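Local coordinates for Os03g0854200 protein (Oryza sativa Japonica Group, PDB 3HKM) that binds double-stranded DNA and single-stranded RNA, shows hydrolytic DNase and phosphorolytic RNase activity in vitro, and is a probable component of the exosome core complex, at residues Q13-S18 with W33-T38; T38-A43 with P117-A122; V139-G144 with S220-F225; A167-P172 with S210-G215. All coordinates share one frame; numbering follows the deposited sequence.

How the contacts relate
Contacts 1 and 2 belong to the mixed sheet, contacts 3 and 4 to the four-stranded antiparallel one. Contact 1 comes first along the chain and hands over to contact 2 at T38, their centres about 10 Å apart. Contact 4 is nested inside the loop that contact 3 closes; both use helix 205-229, against the neighbouring strands 138-145 and 165-172, with centres about 9 Å apart. The two halves meet where F225 packs on F17 and W33, and where helix 115-130 of contact 2 touches A140 and V170. Both helices thus tie the two sheets of this RNase PH subunit into one compact body.

Contact 1: Q13-S18 with W33-T38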
loop_
_atom_site.group_PDB
_atom_site.type_symbol
_atom_site.label_atom_id
_atom_site.label_comp_id
_atom_site.label_asym_id
_atom_site.label_seq_id
_atom_site.Cartn_x
_atom_site.Cartn_y
_atom_site.Cartn_z
ATOM N N GLN A 13 9.363 12.776 -8.476
ATOM C CA GLN A 13 10.186 11.581 -8.606
ATOM C C GLN A 13 9.910 10.545 -7.516
ATOM O O GLN A 13 9.995 10.844 -6.321
ATOM C CB GLN A 13 11.669 11.950 -8.622
ATOM C CG GLN A 13 12.577 10.864 -9.183
ATOM C CD GLN A 13 13.942 11.412 -9.590
ATOM O OE1 GLN A 13 14.165 12.630 -9.573
ATOM N NE2 GLN A 13 14.858 10.517 -9.960
ATOM N N LEU A 14 9.581 9.328 -7.947
ATOM C CA LEU A 14 9.443 8.186 -7.057
ATOM C C LEU A 14 10.819 7.586 -6.756
ATOM O O LEU A 14 11.669 7.485 -7.640
ATOM C CB LEU A 14 8.534 7.129 -7.695
ATOM C CG LEU A 14 7.142 7.596 -8.125
ATOM C CD1 LEU A 14 6.387 6.492 -8.859
ATOM C CD2 LEU A 14 6.362 8.072 -6.906
ATOM N N ARG A 15 11.050 7.200 -5.509
ATOM C CA ARG A 15 12.320 6.571 -5.183
ATOM C C ARG A 15 12.353 5.213 -5.886
ATOM O O ARG A 15 11.303 4.678 -6.250
ATOM C CB ARG A 15 12.508 6.460 -3.669
ATOM C CG ARG A 15 11.772 5.321 -3.017
ATOM C CD ARG A 15 10.907 5.818 -1.857
ATOM N NE ARG A 15 11.639 6.219 -0.669
ATOM C CZ ARG A 15 11.096 6.251 0.545
ATOM N NH1 ARG A 15 9.823 5.916 0.719
ATOM N NH2 ARG A 15 11.825 6.615 1.583
ATOM N N PRO A 16 13.555 4.668 -6.122
ATOM C CA PRO A 16 13.595 3.407 -6.874
ATOM C C PRO A 16 12.878 2.286 -6.112
ATOM O O PRO A 16 13.183 2.068 -4.941
ATOM C CB PRO A 16 15.091 3.114 -6.988
ATOM C CG PRO A 16 15.767 4.468 -6.794
ATOM C CD PRO A 16 14.900 5.174 -5.796
ATOM N N PHE A 17 11.927 1.612 -6.751
ATOM C CA PHE A 17 11.263 0.467 -6.118
ATOM C C PHE A 17 11.750 -0.868 -6.678
ATOM O O PHE A 17 12.334 -0.938 -7.766
ATOM C CB PHE A 17 9.734 0.563 -6.201
ATOM C CG PHE A 17 9.226 1.036 -7.530
ATOM C CD1 PHE A 17 9.196 2.391 -7.831
ATOM C CD2 PHE A 17 8.777 0.133 -8.475
ATOM C CE1 PHE A 17 8.736 2.837 -9.052
ATOM C CE2 PHE A 17 8.314 0.570 -9.706
ATOM C CZ PHE A 17 8.292 1.927 -9.995
ATOM N N SER A 18 11.505 -1.928 -5.914
ATOM C CA SER A 18 12.018 -3.249 -6.241
ATOM C C SER A 18 11.147 -4.294 -5.577
ATOM O O SER A 18 10.379 -3.977 -4.676
ATOM C CB SER A 18 13.452 -3.387 -5.744
ATOM O OG SER A 18 13.532 -3.172 -4.348
ATOM N N TRP A 33 8.660 -5.885 -0.823
ATOM C CA TRP A 33 8.588 -4.698 -1.661
ATOM C C TRP A 33 9.429 -3.574 -1.042
ATOM O O TRP A 33 9.338 -3.306 0.162
ATOM C CB TRP A 33 7.118 -4.291 -1.817
ATOM C CG TRP A 33 6.856 -3.102 -2.662
ATOM C CD1 TRP A 33 6.993 -1.797 -2.301
ATOM C CD2 TRP A 33 6.371 -3.099 -4.011
ATOM N NE1 TRP A 33 6.644 -0.980 -3.344
ATOM C CE2 TRP A 33 6.258 -1.753 -4.408
ATOM C CE3 TRP A 33 6.035 -4.105 -4.927
ATOM C CZ2 TRP A 33 5.812 -1.383 -5.680
ATOM C CZ3 TRP A 33 5.592 -3.733 -6.190
ATOM C CH2 TRP A 33 5.487 -2.385 -6.553
ATOM N N ALA A 34 10.257 -2.931 -1.864
ATOM C CA ALA A 34 11.118 -1.865 -1.378
ATOM C C ALA A 34 10.998 -0.561 -2.171
ATOM O O ALA A 34 11.023 -0.551 -3.399
ATOM C CB ALA A 34 12.568 -2.335 -1.338
ATOM N N GLN A 35 10.857 0.540 -1.448
ATOM C CA GLN A 35 10.994 1.856 -2.042
ATOM C C GLN A 35 12.015 2.597 -1.201
ATOM O O GLN A 35 11.767 2.890 -0.036
ATOM C CB GLN A 35 9.658 2.578 -2.026
ATOM C CG GLN A 35 8.532 1.733 -2.558
ATOM C CD GLN A 35 7.182 2.340 -2.277
ATOM O OE1 GLN A 35 7.082 3.384 -1.642
ATOM N NE2 GLN A 35 6.134 1.690 -2.749
ATOM N N GLY A 36 13.175 2.881 -1.779
ATOM C CA GLY A 36 14.270 3.408 -0.994
ATOM C C GLY A 36 14.556 2.447 0.146
ATOM O O GLY A 36 14.589 1.228 -0.061
ATOM N N ASP A 37 14.748 2.986 1.348
ATOM C CA ASP A 37 15.046 2.163 2.522
ATOM C C ASP A 37 13.782 1.681 3.211
ATOM O O ASP A 37 13.842 0.912 4.165
ATOM C CB ASP A 37 15.895 2.934 3.532
ATOM C CG ASP A 37 17.349 3.022 3.130
ATOM O OD1 ASP A 37 18.132 3.558 3.938
ATOM O OD2 ASP A 37 17.709 2.553 2.024
ATOM N N THR A 38 12.635 2.164 2.753
ATOM C CA THR A 38 11.366 1.675 3.274
ATOM C C THR A 38 11.063 0.345 2.611
ATOM O O THR A 38 10.750 0.289 1.410
ATOM C CB THR A 38 10.218 2.651 2.995
ATOM O OG1 THR A 38 10.424 3.841 3.758
ATOM C CG2 THR A 38 8.881 2.030 3.381
HETATM O O HOH W 1 14.631 5.705 1.239
HETATM O O HOH W 2 14.104 -0.506 -4.362
#
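The R15 guanidinium carries Q35 O over one face, 3.3 Å above its plane and offset toward the rim, while T38 OG1 stands obliquely to it. On the W33 indole, S18 O lies over one face, 4.0 Å above the plane and again near the rim, and Q35 CD is in plane at the edge. The F17 ring approaches the same indole obliquely, CD2 to W33 CZ2, and meets F225 edge-to-face. Between these groups the backbones form an antiparallel ladder: S18 and A34 form the hydrogen-bonded pair, A34 N to S18 O at 3.0 Å and S18 N to A34 O at 2.9 Å, and F17 pairs with Q35 at the non-hydrogen-bonded position. Beyond it G36 N reaches P16 O, a long bond of 3.3 Å. R15 CG sits in the crowded position between backbone N and carbonyl carbon (chi1 79°), bringing it to 3.1 Å from G36 N; farther out, the side chain crosses that of Q35 at about a right angle. G36 has positive phi in the type II' turn Q35-T38, and a CB there would run into R15 NE. One water joins R15 NH2 to D37 N; another bridges P16 O, S18 OG and A34 O. D112 O and G113 O take the guanidinium's NH2 and NH1, and G113 O also bonds T38 OG1. The buried cation is probably stabilised by the carbonyls and water bonded to NH1 and NH2, with Q35 O over its face, while its aliphatic stem covers the turn that leads into strand 38-49.

Contact 2: T38-A43 with P117-A122; sequences TIVLAA and PCAINA
Helix 115-130 lies against one face of the mixed sheet of the RNase PH domain, and here its first turns meet strand 38-49. The two segments' axes approach to 8.1 Å at a crossing angle of -36°, and T38, V40 and A42 supply the strand's side of the interface. V40 carries the middle: its CG1 presses on A122 CB at 3.4 Å, tighter than usual van der Waals contact, and its CG2 lies 4.3 Å from A119 CB. Toward the start of the strand, T38 CG2 meets C118 CB at 3.7 Å. C118 SG is anti to its backbone N (chi1 180°), which sets the sulphur beside T38 O and within 4.2 Å of V40 CB. At the other end A42 CB rests on the helix backbone, 3.5 Å from A122 O, and touches A122 CB at 4.1 Å. The small side chains of A119 and A122 let the helix come this near to the strand. No hydrogen bond joins the segments, so carbon and sulphur contacts hold them together. W33 from the adjacent strand covers C118 and A122, and L106 reaches V40 and A119, continuing the apolar layer. A helix laid on a mixed sheet through such a layer is typical of the RNase PH fold.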
loop_
_atom_site.group_PDB
_atom_site.type_symbol
_atom_site.label_atom_id
_atom_site.label_comp_id
_atom_site.label_asym_id
_atom_site.label_seq_id
_atom_site.Cartn_x
_atom_site.Cartn_y
_atom_site.Cartn_z
ATOM N N THR A 38 12.635 2.164 2.753
ATOM C CA THR A 38 11.366 1.675 3.274
ATOM C C THR A 38 11.063 0.345 2.611
ATOM O O THR A 38 10.750 0.289 1.410
ATOM C CB THR A 38 10.218 2.651 2.995
ATOM O OG1 THR A 38 10.424 3.841 3.758
ATOM C CG2 THR A 38 8.881 2.030 3.381
ATOM N N ILE A 39 11.168 -0.728 3.386
ATOM C CA ILE A 39 10.961 -2.065 2.843
ATOM C C ILE A 39 9.997 -2.912 3.675
ATOM O O ILE A 39 10.001 -2.862 4.910
ATOM C CB ILE A 39 12.301 -2.800 2.558
ATOM C CG1 ILE A 39 12.156 -4.299 2.811
ATOM C CG2 ILE A 39 13.452 -2.193 3.361
ATOM C CD1 ILE A 39 13.237 -5.105 2.201
ATOM N N VAL A 40 9.182 -3.692 2.971
ATOM C CA VAL A 40 8.076 -4.423 3.568
ATOM C C VAL A 40 7.982 -5.842 2.990
ATOM O O VAL A 40 8.321 -6.061 1.827
ATOM C CB VAL A 40 6.758 -3.659 3.275
ATOM C CG1 VAL A 40 5.641 -4.612 2.901
ATOM C CG2 VAL A 40 6.376 -2.720 4.436
ATOM N N LEU A 41 7.528 -6.801 3.798
ATOM C CA LEU A 41 7.253 -8.151 3.303
ATOM C C LEU A 41 5.768 -8.497 3.410
ATOM O O LEU A 41 5.191 -8.462 4.497
ATOM C CB LEU A 41 8.089 -9.206 4.039
ATOM C CG LEU A 41 7.694 -10.670 3.776
ATOM C CD1 LEU A 41 7.957 -11.055 2.321
ATOM C CD2 LEU A 41 8.420 -11.630 4.714
ATOM N N ALA A 42 5.165 -8.838 2.274
ATOM C CA ALA A 42 3.731 -9.139 2.185
ATOM C C ALA A 42 3.448 -10.619 1.897
ATOM O O ALA A 42 3.904 -11.155 0.900
ATOM C CB ALA A 42 3.078 -8.265 1.111
ATOM N N ALA A 43 2.685 -11.271 2.769
ATOM C CA ALA A 43 2.404 -12.705 2.632
ATOM C C ALA A 43 0.904 -12.961 2.527
ATOM O O ALA A 43 0.138 -12.490 3.365
ATOM C CB ALA A 43 2.996 -13.484 3.813
ATOM N N PRO A 117 1.728 3.654 2.099
ATOM C CA PRO A 117 1.697 3.472 0.643
ATOM C C PRO A 117 2.589 2.313 0.189
ATOM O O PRO A 117 2.220 1.582 -0.729
ATOM C CB PRO A 117 2.240 4.804 0.118
ATOM C CG PRO A 117 1.868 5.785 1.153
ATOM C CD PRO A 117 2.024 5.050 2.467
ATOM N N CYS A 118 3.745 2.142 0.822
ATOM C CA CYS A 118 4.626 1.031 0.481
ATOM C C CYS A 118 3.959 -0.309 0.806
ATOM O O CYS A 118 3.938 -1.225 -0.033
ATOM C CB CYS A 118 5.963 1.149 1.213
ATOM S SG CYS A 118 7.143 -0.189 0.866
ATOM N N ALA A 119 3.413 -0.418 2.020
ATOM C CA ALA A 119 2.739 -1.643 2.454
ATOM C C ALA A 119 1.556 -1.980 1.556
ATOM O O ALA A 119 1.297 -3.144 1.271
ATOM C CB ALA A 119 2.291 -1.518 3.906
ATOM N N ILE A 120 0.843 -0.951 1.110
ATOM C CA ILE A 120 -0.254 -1.107 0.162
ATOM C C ILE A 120 0.195 -1.733 -1.169
ATOM O O ILE A 120 -0.348 -2.742 -1.607
ATOM C CB ILE A 120 -0.962 0.255 -0.071
ATOM C CG1 ILE A 120 -1.683 0.683 1.221
ATOM C CG2 ILE A 120 -1.942 0.171 -1.240
ATOM C CD1 ILE A 120 -2.517 1.939 1.087
ATOM N N ASN A 121 1.183 -1.118 -1.810
ATOM C CA ASN A 121 1.743 -1.631 -3.058
ATOM C C ASN A 121 2.279 -3.053 -2.920
ATOM O O ASN A 121 2.066 -3.902 -3.787
ATOM C CB ASN A 121 2.874 -0.720 -3.525
ATOM C CG ASN A 121 2.403 0.683 -3.824
ATOM O OD1 ASN A 121 3.090 1.654 -3.522
ATOM N ND2 ASN A 121 1.227 0.798 -4.417
ATOM N N ALA A 122 3.005 -3.286 -1.833
ATOM C CA ALA A 122 3.532 -4.605 -1.503
ATOM C C ALA A 122 2.427 -5.654 -1.494
ATOM O O ALA A 122 2.595 -6.762 -2.002
ATOM C CB ALA A 122 4.204 -4.550 -0.148
#

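Contact 3: V139-G144 with S220-F225; sequences VAIGCG and SRISDF
This is a buried, mainly apolar strand-to-helix contact without hydrogen bonds between the segments, in which the last helix of the model, 205-229, covers one face of the four-stranded antiparallel sheet at strand 138-145. The segments run at 141° to each other, with axes 8.4 Å apart. I222 faces V139 and does most of the touching. Its CG1 is anti to the carbonyl carbon (chi1 -61°), and an extended chi2 of 170° carries CD1 to V139 CG1 at 3.4 Å and to I141 CG1 at 3.8 Å. A140 O is near the same methyl, at 3.7 Å. V139 straddles the I222 branch point: its CG1 is 3.4 Å from I222 CB, a tight fit, while its CG2 meets I222 CG2 at 3.6 Å. That same CG2 also touches S223 CB, 3.8 Å away. An alanine at I222 would keep the CB contact but would probably cost V139 its CD1 and CG2 neighbours and open a gap beside I141. L14 covers I222 from the amino-terminal loop, and M226 and S219 extend the helix surface around V139. On the sheet's other face A140 packs against P117 and I120 of helix 115-130. A strand enclosed in this way by helices on both faces is a feature of the layered α/β architecture of RNase PH subunits.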
loop_
_atom_site.group_PDB
_atom_site.type_symbol
_atom_site.label_atom_id
_atom_site.label_comp_id
_atom_site.label_asym_id
_atom_site.label_seq_id
_atom_site.Cartn_x
_atom_site.Cartn_y
_atom_site.Cartn_z
ATOM N N VAL A 139 -2.457 1.151 -6.542
ATOM C CA VAL A 139 -1.150 1.797 -6.556
ATOM C C VAL A 139 -1.187 3.015 -5.629
ATOM O O VAL A 139 -1.893 3.985 -5.890
ATOM C CB VAL A 139 -0.718 2.176 -8.008
ATOM C CG1 VAL A 139 0.380 3.219 -8.001
ATOM C CG2 VAL A 139 -0.261 0.942 -8.760
ATOM N N ALA A 140 -0.440 2.947 -4.530
ATOM C CA ALA A 140 -0.487 3.990 -3.509
ATOM C C ALA A 140 0.754 4.874 -3.545
ATOM O O ALA A 140 1.842 4.403 -3.849
ATOM C CB ALA A 140 -0.651 3.374 -2.128
ATOM N N ILE A 141 0.584 6.156 -3.231
ATOM C CA ILE A 141 1.701 7.098 -3.216
ATOM C C ILE A 141 1.570 8.097 -2.068
ATOM O O ILE A 141 0.527 8.731 -1.907
ATOM C CB ILE A 141 1.805 7.885 -4.542
ATOM C CG1 ILE A 141 2.007 6.937 -5.730
ATOM C CG2 ILE A 141 2.934 8.897 -4.468
ATOM C CD1 ILE A 141 2.035 7.635 -7.073
ATOM N N GLY A 142 2.631 8.228 -1.277
ATOM C CA GLY A 142 2.685 9.225 -0.223
ATOM C C GLY A 142 3.070 10.581 -0.788
ATOM O O GLY A 142 4.160 10.753 -1.313
ATOM N N CYS A 143 2.158 11.541 -0.703
ATOM C CA CYS A 143 2.395 12.876 -1.241
ATOM C C CYS A 143 2.620 13.849 -0.107
ATOM O O CYS A 143 1.868 13.855 0.857
ATOM C CB CYS A 143 1.188 13.351 -2.044
ATOM S SG CYS A 143 0.516 12.158 -3.193
ATOM N N GLY A 144 3.656 14.668 -0.223
ATOM C CA GLY A 144 3.930 15.699 0.759
ATOM C C GLY A 144 3.629 17.049 0.151
ATOM O O GLY A 144 3.797 17.244 -1.050
ATOM N N SER A 220 1.300 5.467 -12.850
ATOM C CA SER A 220 1.500 4.559 -13.983
ATOM C C SER A 220 2.875 3.905 -13.952
ATOM O O SER A 220 3.060 2.826 -14.501
ATOM C CB SER A 220 1.324 5.303 -15.314
ATOM O OG SER A 220 2.445 6.132 -15.579
ATOM N N ARG A 221 3.844 4.562 -13.321
ATOM C CA ARG A 221 5.172 3.972 -13.161
ATOM C C ARG A 221 5.108 2.729 -12.266
ATOM O O ARG A 221 5.759 1.720 -12.544
ATOM C CB ARG A 221 6.170 4.992 -12.591
ATOM C CG ARG A 221 6.759 5.930 -13.638
ATOM C CD ARG A 221 7.902 6.776 -13.080
ATOM N NE ARG A 221 8.353 7.796 -14.028
ATOM C CZ ARG A 221 9.382 7.652 -14.865
ATOM N NH1 ARG A 221 10.082 6.527 -14.878
ATOM N NH2 ARG A 221 9.714 8.635 -15.695
ATOM N N ILE A 222 4.312 2.807 -11.202
ATOM C CA ILE A 222 4.167 1.691 -10.273
ATOM C C ILE A 222 3.367 0.526 -10.871
ATOM O O ILE A 222 3.727 -0.639 -10.691
ATOM C CB ILE A 222 3.499 2.122 -8.954
ATOM C CG1 ILE A 222 4.337 3.178 -8.230
ATOM C CG2 ILE A 222 3.297 0.921 -8.047
ATOM C CD1 ILE A 222 3.610 3.797 -7.057
ATOM N N SER A 223 2.282 0.838 -11.575
ATOM C CA SER A 223 1.466 -0.210 -12.195
ATOM C C SER A 223 2.133 -0.847 -13.430
ATOM O O SER A 223 1.924 -2.028 -13.702
ATOM C CB SER A 223 0.044 0.289 -12.501
ATOM O OG SER A 223 0.049 1.344 -13.447
ATOM N N ASP A 224 2.938 -0.077 -14.163
ATOM C CA ASP A 224 3.719 -0.618 -15.280
ATOM C C ASP A 224 4.724 -1.647 -14.751
ATOM O O ASP A 224 5.074 -2.599 -15.441
ATOM C CB ASP A 224 4.483 0.489 -16.027
ATOM C CG ASP A 224 3.574 1.418 -16.843
ATOM O OD1 ASP A 224 2.360 1.145 -16.987
ATOM O OD2 ASP A 224 4.097 2.441 -17.350
ATOM N N PHE A 225 5.193 -1.428 -13.526
ATOM C CA PHE A 225 6.083 -2.351 -12.822
ATOM C C PHE A 225 5.326 -3.636 -12.453
ATOM O O PHE A 225 5.779 -4.755 -12.743
ATOM C CB PHE A 225 6.629 -1.652 -11.566
ATOM C CG PHE A 225 7.621 -2.471 -10.767
ATOM C CD1 PHE A 225 8.852 -2.820 -11.299
ATOM C CD2 PHE A 225 7.335 -2.842 -9.464
ATOM C CE1 PHE A 225 9.767 -3.551 -10.559
ATOM C CE2 PHE A 225 8.246 -3.575 -8.716
ATOM C CZ PHE A 225 9.463 -3.935 -9.268
#

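Contact 4: A167-P172 with S210-G215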
loop_
_atom_site.group_PDB
_atom_site.type_symbol
_atom_site.label_atom_id
_atom_site.label_comp_id
_atom_site.label_asym_id
_atom_site.label_seq_id
_atom_site.Cartn_x
_atom_site.Cartn_y
_atom_site.Cartn_z
ATOM N N ALA A 167 -0.769 13.504 1.976
ATOM C CA ALA A 167 -1.879 12.634 1.655
ATOM C C ALA A 167 -1.359 11.251 1.303
ATOM O O ALA A 167 -0.325 11.111 0.667
ATOM C CB ALA A 167 -2.664 13.211 0.494
ATOM N N HIS A 168 -2.073 10.226 1.740
ATOM C CA HIS A 168 -1.841 8.888 1.228
ATOM C C HIS A 168 -2.875 8.631 0.152
ATOM O O HIS A 168 -4.054 8.491 0.454
ATOM C CB HIS A 168 -1.973 7.849 2.336
ATOM C CG HIS A 168 -0.874 7.904 3.353
ATOM N ND1 HIS A 168 -1.019 7.412 4.633
ATOM C CD2 HIS A 168 0.382 8.404 3.280
ATOM C CE1 HIS A 168 0.107 7.600 5.303
ATOM N NE2 HIS A 168 0.972 8.198 4.504
ATOM N N LEU A 169 -2.446 8.597 -1.105
ATOM C CA LEU A 169 -3.381 8.333 -2.195
ATOM C C LEU A 169 -3.194 6.926 -2.739
ATOM O O LEU A 169 -2.079 6.413 -2.812
ATOM C CB LEU A 169 -3.239 9.360 -3.326
ATOM C CG LEU A 169 -3.349 10.843 -2.944
ATOM C CD1 LEU A 169 -3.113 11.732 -4.162
ATOM C CD2 LEU A 169 -4.683 11.170 -2.272
ATOM N N VAL A 170 -4.305 6.298 -3.098
ATOM C CA VAL A 170 -4.254 4.999 -3.733
ATOM C C VAL A 170 -5.205 4.980 -4.920
ATOM O O VAL A 170 -6.407 5.214 -4.799
ATOM C CB VAL A 170 -4.411 3.817 -2.715
ATOM C CG1 VAL A 170 -4.890 4.323 -1.364
ATOM C CG2 VAL A 170 -5.271 2.687 -3.275
ATOM N N PHE A 171 -4.610 4.762 -6.084
ATOM C CA PHE A 171 -5.313 4.867 -7.342
ATOM C C PHE A 171 -5.625 3.477 -7.859
ATOM O O PHE A 171 -4.827 2.557 -7.685
ATOM C CB PHE A 171 -4.451 5.624 -8.350
ATOM C CG PHE A 171 -3.826 6.875 -7.801
ATOM C CD1 PHE A 171 -4.395 8.116 -8.040
ATOM C CD2 PHE A 171 -2.668 6.813 -7.049
ATOM C CE1 PHE A 171 -3.819 9.268 -7.540
ATOM C CE2 PHE A 171 -2.092 7.966 -6.547
ATOM C CZ PHE A 171 -2.672 9.192 -6.796
ATOM N N PRO A 172 -6.796 3.325 -8.496
ATOM C CA PRO A 172 -7.228 2.103 -9.171
ATOM C C PRO A 172 -6.581 2.062 -10.534
ATOM O O PRO A 172 -6.473 3.110 -11.160
ATOM C CB PRO A 172 -8.738 2.309 -9.343
ATOM C CG PRO A 172 -9.067 3.628 -8.663
ATOM C CD PRO A 172 -7.796 4.395 -8.616
ATOM N N SER A 210 -3.812 19.111 -6.219
ATOM C CA SER A 210 -2.458 19.005 -6.742
ATOM C C SER A 210 -1.905 17.612 -6.440
ATOM O O SER A 210 -1.291 16.981 -7.298
ATOM C CB SER A 210 -1.553 20.093 -6.162
ATOM O OG SER A 210 -0.261 20.045 -6.751
ATOM N N CYS A 211 -2.149 17.132 -5.224
ATOM C CA CYS A 211 -1.706 15.804 -4.801
ATOM C C CYS A 211 -2.278 14.688 -5.674
ATOM O O CYS A 211 -1.548 13.797 -6.107
ATOM C CB CYS A 211 -2.081 15.551 -3.341
ATOM S SG CYS A 211 -1.013 16.346 -2.111
ATOM N N ILE A 212 -3.584 14.729 -5.917
ATOM C CA ILE A 212 -4.227 13.717 -6.742
ATOM C C ILE A 212 -3.801 13.851 -8.199
ATOM O O ILE A 212 -3.555 12.851 -8.873
ATOM C CB ILE A 212 -5.774 13.734 -6.602
ATOM C CG1 ILE A 212 -6.350 15.072 -7.054
ATOM C CG2 ILE A 212 -6.185 13.454 -5.164
ATOM C CD1 ILE A 212 -7.757 15.328 -6.537
ATOM N N GLU A 213 -3.707 15.089 -8.675
ATOM C CA GLU A 213 -3.213 15.375 -10.017
ATOM C C GLU A 213 -1.805 14.822 -10.202
ATOM O O GLU A 213 -1.501 14.145 -11.186
ATOM C CB GLU A 213 -3.177 16.887 -10.249
ATOM C CG GLU A 213 -2.190 17.312 -11.323
ATOM C CD GLU A 213 -1.517 18.642 -11.023
ATOM O OE1 GLU A 213 -2.229 19.667 -10.882
ATOM O OE2 GLU A 213 -0.266 18.657 -10.941
ATOM N N ARG A 214 -0.943 15.129 -9.243
ATOM C CA ARG A 214 0.455 14.750 -9.321
ATOM C C ARG A 214 0.596 13.239 -9.179
ATOM O O ARG A 214 1.219 12.588 -10.005
ATOM C CB ARG A 214 1.243 15.473 -8.227
ATOM C CG ARG A 214 2.744 15.498 -8.435
ATOM C CD ARG A 214 3.111 16.522 -9.492
ATOM N NE ARG A 214 4.544 16.548 -9.759
ATOM C CZ ARG A 214 5.406 17.323 -9.107
ATOM N NH1 ARG A 214 4.980 18.130 -8.140
ATOM N NH2 ARG A 214 6.695 17.293 -9.421
ATOM N N GLY A 215 0.011 12.688 -8.122
ATOM C CA GLY A 215 0.103 11.264 -7.861
ATOM C C GLY A 215 -0.365 10.432 -9.033
ATOM O O GLY A 215 0.307 9.499 -9.444
#
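L169 CD1 pushes into the helix surface between C211 and I212, 3.2 Å from C211 O and 3.4 Å from I212 CA. The same methyl reaches I212 CG2 at 3.7 Å, and L169 CD2 lies a little farther from that group. One turn on, the F171 ring meets backbone in place of a side chain: CZ stands 3.4 Å from G215 C and 3.6 Å from G215 CA, while CE1 approaches I212 O at 3.8 Å. F171 CG is anti to the carbonyl carbon, beside the backbone N (chi1 -46°). A CB on G215 would collide with CZ. An alanine in place of F171 would probably leave the G215 backbone without its aromatic cover and open a gap between strand and helix. A167 CB adds a looser touch on C211 SG at 4.4 Å. Behind this first shell, backbone bonds to C143 and I141 fix A167 and L169 in the sheet, while C143, V145 and V151 pack around C211. C211 O, pressed by the L169 methyl, accepts G215 N within the helix at 2.8 Å. The interface itself holds no hydrogen bond, so its cohesion rests on close apolar fit against a helix backbone whose polar C211 carbonyl is already engaged.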